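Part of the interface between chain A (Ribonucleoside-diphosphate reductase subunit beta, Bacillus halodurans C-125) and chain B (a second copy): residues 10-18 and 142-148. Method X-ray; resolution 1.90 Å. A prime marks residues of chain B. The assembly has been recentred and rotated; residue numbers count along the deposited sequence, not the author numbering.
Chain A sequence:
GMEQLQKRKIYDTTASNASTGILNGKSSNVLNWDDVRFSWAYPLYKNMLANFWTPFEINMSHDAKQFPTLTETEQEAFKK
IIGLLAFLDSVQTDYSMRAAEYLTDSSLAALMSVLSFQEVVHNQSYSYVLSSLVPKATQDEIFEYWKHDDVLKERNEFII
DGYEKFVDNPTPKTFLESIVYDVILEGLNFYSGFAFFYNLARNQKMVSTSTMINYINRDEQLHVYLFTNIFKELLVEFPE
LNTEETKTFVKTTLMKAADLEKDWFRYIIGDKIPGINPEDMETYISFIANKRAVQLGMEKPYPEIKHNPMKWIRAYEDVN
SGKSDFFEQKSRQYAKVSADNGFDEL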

ATOM      1  N   ILE A  10     -12.869   7.087   7.753  1.00 18.64           N
ATOM      2  CA  ILE A  10     -11.598   7.709   7.405  1.00 19.26           C
ATOM      3  C   ILE A  10     -11.110   8.687   8.505  1.00 18.31           C
ATOM      4  O   ILE A  10      -9.925   9.036   8.543  1.00 17.41           O
ATOM      5  CB  ILE A  10     -11.694   8.375   5.991  1.00 21.77           C
ATOM      6  CG1 ILE A  10     -10.319   8.489   5.316  1.00 25.34           C
ATOM      7  CG2 ILE A  10     -12.414   9.708   6.076  1.00 15.03           C
ATOM      8  CD1 ILE A  10     -10.399   8.830   3.833  1.00 21.81           C
ATOM      9  N   TYR A  11     -12.012   9.083   9.405  1.00 19.23           N
ATOM     10  CA  TYR A  11     -11.791  10.061  10.471  1.00 19.78           C
ATOM     11  C   TYR A  11     -12.875   9.906  11.553  1.00 17.88           C
ATOM     12  O   TYR A  11     -14.068   9.920  11.241  1.00 23.97           O
ATOM     13  CB  TYR A  11     -11.940  11.442   9.852  1.00 19.52           C
ATOM     14  CG  TYR A  11     -11.880  12.656  10.755  1.00 18.84           C
ATOM     15  CD1 TYR A  11     -10.679  13.089  11.271  1.00 26.21           C
ATOM     16  CD2 TYR A  11     -13.004  13.439  10.995  1.00 30.28           C
ATOM     17  CE1 TYR A  11     -10.596  14.233  12.042  1.00 27.70           C
ATOM     18  CE2 TYR A  11     -12.923  14.592  11.757  1.00 29.34           C
ATOM     19  CZ  TYR A  11     -11.708  14.985  12.283  1.00 26.89           C
ATOM     20  OH  TYR A  11     -11.583  16.142  13.044  1.00 24.41           O
ATOM     21  N   ASP A  12     -12.466   9.699  12.791  1.00 17.53           N
ATOM     22  CA  ASP A  12     -13.400   9.573  13.921  1.00 19.75           C
ATOM     23  C   ASP A  12     -12.776  10.215  15.177  1.00 19.84           C
ATOM     24  O   ASP A  12     -11.888   9.657  15.808  1.00 17.89           O
ATOM     25  CB  ASP A  12     -13.748   8.095  14.113  1.00 20.71           C
ATOM     26  CG  ASP A  12     -14.792   7.855  15.178  1.00 25.30           C
ATOM     27  OD1 ASP A  12     -15.259   8.789  15.828  1.00 23.51           O
ATOM     28  OD2 ASP A  12     -15.161   6.700  15.363  1.00 19.10           O
ATOM     29  N   THR A  13     -13.259  11.406  15.536  1.00 21.77           N
ATOM     30  CA  THR A  13     -12.752  12.124  16.713  1.00 23.73           C
ATOM     31  C   THR A  13     -13.184  11.503  18.043  1.00 23.07           C
ATOM     32  O   THR A  13     -12.516  11.700  19.053  1.00 24.07           O
ATOM     33  CB  THR A  13     -13.186  13.624  16.722  1.00 23.62           C
ATOM     34  OG1 THR A  13     -14.612  13.688  16.620  1.00 28.25           O
ATOM     35  CG2 THR A  13     -12.537  14.387  15.567  1.00 22.56           C
ATOM     36  N   THR A  14     -14.267  10.727  18.019  1.00 23.28           N
ATOM     37  CA  THR A  14     -14.782  10.068  19.200  1.00 22.73           C
ATOM     38  C   THR A  14     -13.969   8.807  19.587  1.00 22.94           C
ATOM     39  O   THR A  14     -14.191   8.270  20.662  1.00 19.77           O
ATOM     40  CB  THR A  14     -16.261   9.616  19.027  1.00 21.68           C
ATOM     41  OG1 THR A  14     -16.316   8.444  18.215  1.00 24.40           O
ATOM     42  CG2 THR A  14     -17.151  10.712  18.413  1.00 26.40           C
ATOM     43  N   ALA A  15     -13.030   8.348  18.753  1.00 20.23           N
ATOM     44  CA  ALA A  15     -12.284   7.124  19.017  1.00 19.98           C
ATOM     45  C   ALA A  15     -10.808   7.354  19.371  1.00 20.31           C
ATOM     46  O   ALA A  15     -10.234   8.418  19.111  1.00 23.75           O
ATOM     47  CB  ALA A  15     -12.402   6.195  17.798  1.00 15.69           C
ATOM     48  N   SER A  16     -10.215   6.333  19.991  1.00 21.30           N
ATOM     49  CA  SER A  16      -8.798   6.283  20.313  1.00 22.71           C
ATOM     50  C   SER A  16      -7.972   5.896  19.051  1.00 22.42           C
ATOM     51  O   SER A  16      -8.516   5.358  18.084  1.00 17.06           O
ATOM     52  CB  SER A  16      -8.574   5.263  21.414  1.00 25.54           C
ATOM     53  OG  SER A  16      -9.084   3.965  21.064  1.00 34.92           O
ATOM     54  N   ASN A  17      -6.668   6.185  19.071  1.00 18.00           N
ATOM     55  CA  ASN A  17      -5.783   5.832  17.961  1.00 19.34           C
ATOM     56  C   ASN A  17      -5.566   4.334  17.891  1.00 18.70           C
ATOM     57  O   ASN A  17      -5.532   3.784  16.781  1.00 18.26           O
ATOM     58  CB  ASN A  17      -4.436   6.599  18.057  1.00 18.96           C
ATOM     59  CG  ASN A  17      -4.607   8.133  17.992  1.00 20.86           C
ATOM     60  OD1 ASN A  17      -5.644   8.643  17.549  1.00 19.32           O
ATOM     61  ND2 ASN A  17      -3.558   8.867  18.412  1.00 15.81           N
ATOM     62  N   ALA A  18      -5.473   3.671  19.055  1.00 15.74           N
ATOM     63  CA  ALA A  18      -5.354   2.223  19.149  1.00 17.93           C
ATOM     64  C   ALA A  18      -6.777   1.655  19.005  1.00 17.68           C
ATOM     65  O   ALA A  18      -7.710   2.035  19.746  1.00 19.08           O
ATOM     66  CB  ALA A  18      -4.719   1.790  20.461  1.00 17.36           C
TER
ATOM     67  N   ILE B 142       1.058  14.756  21.027  1.00 18.77           N
ATOM     68  CA  ILE B 142       1.110  15.240  19.649  1.00 19.55           C
ATOM     69  C   ILE B 142       0.124  14.463  18.762  1.00 22.21           C
ATOM     70  O   ILE B 142      -0.509  15.052  17.881  1.00 23.90           O
ATOM     71  CB  ILE B 142       2.563  15.147  19.066  1.00 17.12           C
ATOM     72  CG1 ILE B 142       3.511  16.093  19.820  1.00 15.61           C
ATOM     73  CG2 ILE B 142       2.604  15.427  17.547  1.00 17.93           C
ATOM     74  CD1 ILE B 142       4.979  15.764  19.562  1.00 16.68           C
ATOM     75  N   PHE B 143       0.005  13.152  18.984  1.00 22.04           N
ATOM     76  CA  PHE B 143      -0.938  12.286  18.239  1.00 22.58           C
ATOM     77  C   PHE B 143      -2.417  12.386  18.716  1.00 22.20           C
ATOM     78  O   PHE B 143      -3.248  11.675  18.200  1.00 26.45           O
ATOM     79  CB  PHE B 143      -0.464  10.811  18.196  1.00 21.04           C
ATOM     80  CG  PHE B 143       0.593  10.517  17.159  1.00 19.47           C
ATOM     81  CD1 PHE B 143       0.233  10.348  15.837  1.00 20.03           C
ATOM     82  CD2 PHE B 143       1.926  10.312  17.517  1.00 20.42           C
ATOM     83  CE1 PHE B 143       1.173  10.008  14.871  1.00 22.58           C
ATOM     84  CE2 PHE B 143       2.879   9.984  16.567  1.00 17.33           C
ATOM     85  CZ  PHE B 143       2.498   9.829  15.233  1.00 18.95           C
ATOM     86  N   GLU B 144      -2.718  13.232  19.703  1.00 27.26           N
ATOM     87  CA  GLU B 144      -4.078  13.575  20.145  1.00 29.07           C
ATOM     88  C   GLU B 144      -4.352  15.093  19.818  1.00 30.29           C
ATOM     89  O   GLU B 144      -5.464  15.536  20.067  1.00 30.86           O
ATOM     90  CB  GLU B 144      -4.297  13.423  21.660  1.00 33.11           C
ATOM     91  CG  GLU B 144      -4.121  12.077  22.366  1.00 40.30           C
ATOM     92  CD  GLU B 144      -5.054  10.965  21.898  1.00 46.86           C
ATOM     93  OE1 GLU B 144      -6.296  11.102  21.999  1.00 38.68           O
ATOM     94  OE2 GLU B 144      -4.521   9.907  21.490  1.00 50.92           O
ATOM     95  N   TYR B 145      -3.375  15.887  19.312  1.00 29.90           N
ATOM     96  CA  TYR B 145      -3.619  17.331  19.009  1.00 30.04           C
ATOM     97  C   TYR B 145      -4.783  17.551  18.055  1.00 28.98           C
ATOM     98  O   TYR B 145      -5.540  18.514  18.192  1.00 29.24           O
ATOM     99  CB  TYR B 145      -2.445  18.068  18.324  1.00 30.49           C
ATOM    100  CG  TYR B 145      -1.191  18.382  19.095  1.00 32.42           C
ATOM    101  CD1 TYR B 145      -1.175  18.533  20.485  1.00 33.14           C
ATOM    102  CD2 TYR B 145      -0.009  18.663  18.391  1.00 31.21           C
ATOM    103  CE1 TYR B 145       0.031  18.866  21.161  1.00 34.06           C
ATOM    104  CE2 TYR B 145       1.184  19.006  19.053  1.00 30.42           C
ATOM    105  CZ  TYR B 145       1.204  19.101  20.420  1.00 32.39           C
ATOM    106  OH  TYR B 145       2.384  19.454  21.029  1.00 27.76           O
ATOM    107  N   TRP B 146      -4.874  16.693  17.053  1.00 27.42           N
ATOM    108  CA  TRP B 146      -5.953  16.773  16.079  1.00 25.12           C
ATOM    109  C   TRP B 146      -7.380  16.677  16.705  1.00 21.85           C
ATOM    110  O   TRP B 146      -8.336  17.195  16.129  1.00 19.69           O
ATOM    111  CB  TRP B 146      -5.725  15.724  14.968  1.00 25.93           C
ATOM    112  CG  TRP B 146      -5.900  14.353  15.449  1.00 21.58           C
ATOM    113  CD1 TRP B 146      -4.985  13.561  16.060  1.00 23.89           C
ATOM    114  CD2 TRP B 146      -7.101  13.632  15.425  1.00 23.55           C
ATOM    115  NE1 TRP B 146      -5.548  12.365  16.388  1.00 21.27           N
ATOM    116  CE2 TRP B 146      -6.854  12.394  16.016  1.00 27.45           C
ATOM    117  CE3 TRP B 146      -8.384  13.916  14.962  1.00 30.68           C
ATOM    118  CZ2 TRP B 146      -7.812  11.453  16.142  1.00 35.47           C
ATOM    119  CZ3 TRP B 146      -9.331  12.980  15.076  1.00 33.60           C
ATOM    120  CH2 TRP B 146      -9.057  11.753  15.671  1.00 39.54           C
ATOM    121  N   LYS B 147      -7.519  16.013  17.851  1.00 20.95           N
ATOM    122  CA  LYS B 147      -8.813  15.885  18.532  1.00 24.22           C
ATOM    123  C   LYS B 147      -9.075  17.080  19.441  1.00 24.99           C
ATOM    124  O   LYS B 147     -10.228  17.378  19.682  1.00 25.57           O
ATOM    125  CB  LYS B 147      -8.895  14.651  19.437  1.00 23.53           C
ATOM    126  CG  LYS B 147      -8.529  13.335  18.827  1.00 32.99           C
ATOM    127  CD  LYS B 147      -8.567  12.172  19.869  1.00 30.81           C
ATOM    128  CE  LYS B 147      -7.984  10.870  19.260  1.00 39.83           C
ATOM    129  NZ  LYS B 147      -7.635   9.703  20.124  1.00 35.33           N
ATOM    130  N   HIS B 148      -8.019  17.758  19.920  1.00 25.84           N
ATOM    131  CA  HIS B 148      -8.178  18.786  20.959  1.00 28.75           C
ATOM    132  C   HIS B 148      -7.931  20.229  20.611  1.00 29.95           C
ATOM    133  O   HIS B 148      -8.384  21.083  21.363  1.00 33.43           O
ATOM    134  CB  HIS B 148      -7.343  18.392  22.180  1.00 29.56           C
ATOM    135  CG  HIS B 148      -7.735  17.061  22.747  1.00 34.00           C
ATOM    136  ND1 HIS B 148      -6.831  16.038  22.944  1.00 33.54           N
ATOM    137  CD2 HIS B 148      -8.953  16.560  23.074  1.00 37.57           C
ATOM    138  CE1 HIS B 148      -7.471  14.979  23.409  1.00 32.84           C
ATOM    139  NE2 HIS B 148      -8.759  15.267  23.492  1.00 34.18           N
TER
HETATM  140  O   HOH W   1      -8.966  17.028  13.305  1.00 28.36           O
HETATM  141  O   HOH W   2      -5.779   7.682  21.416  1.00 32.49           O

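How do the two backbones meet? The chain A stretch has no regular helix or strand, but a type I turn from Asp12 to Ala15 bends it past the turn and helical segment of chain B. The CA atoms of Thr13 and Lys147′ come within 5.7 Å. Asp12, its CB pointing away, braces its own turn: OD1 accepts from Thr14 OG1 at 2.6 Å and Thr14 N at 3.1 Å.

What receives the Trp146′ ring? CB points toward chain A, and chi1 near 69° (p) sends the indole among Tyr11, Asp12, Thr13 and Asn17. Tyr11 CE1 and Thr13 CG2 each lie 3.5 Å from Trp146′ CZ3, while Asp12 O meets the ring edge, 3.5 Å from CH2. Beyond the rings, water 1 links Tyr11 OH to Trp146′ O.

Why is Lys147′ extended? With chi2 to chi4 all t, its chain carries the ammonium from a sideways CB to Ala15 O, which accepts from NZ at 3.1 Å. Glu144′, folded through successive m rotamers, brings OE1 to 2.7 Å from Lys147′ NZ in a salt bridge.

How does Asn17 use its amide? In rotamer m, it donates from ND2 to Phe143′ O at 2.8 Å, nearly straight at 166°, while OD1 accepts a weak bond from Lys147′ NZ at 3.4 Å.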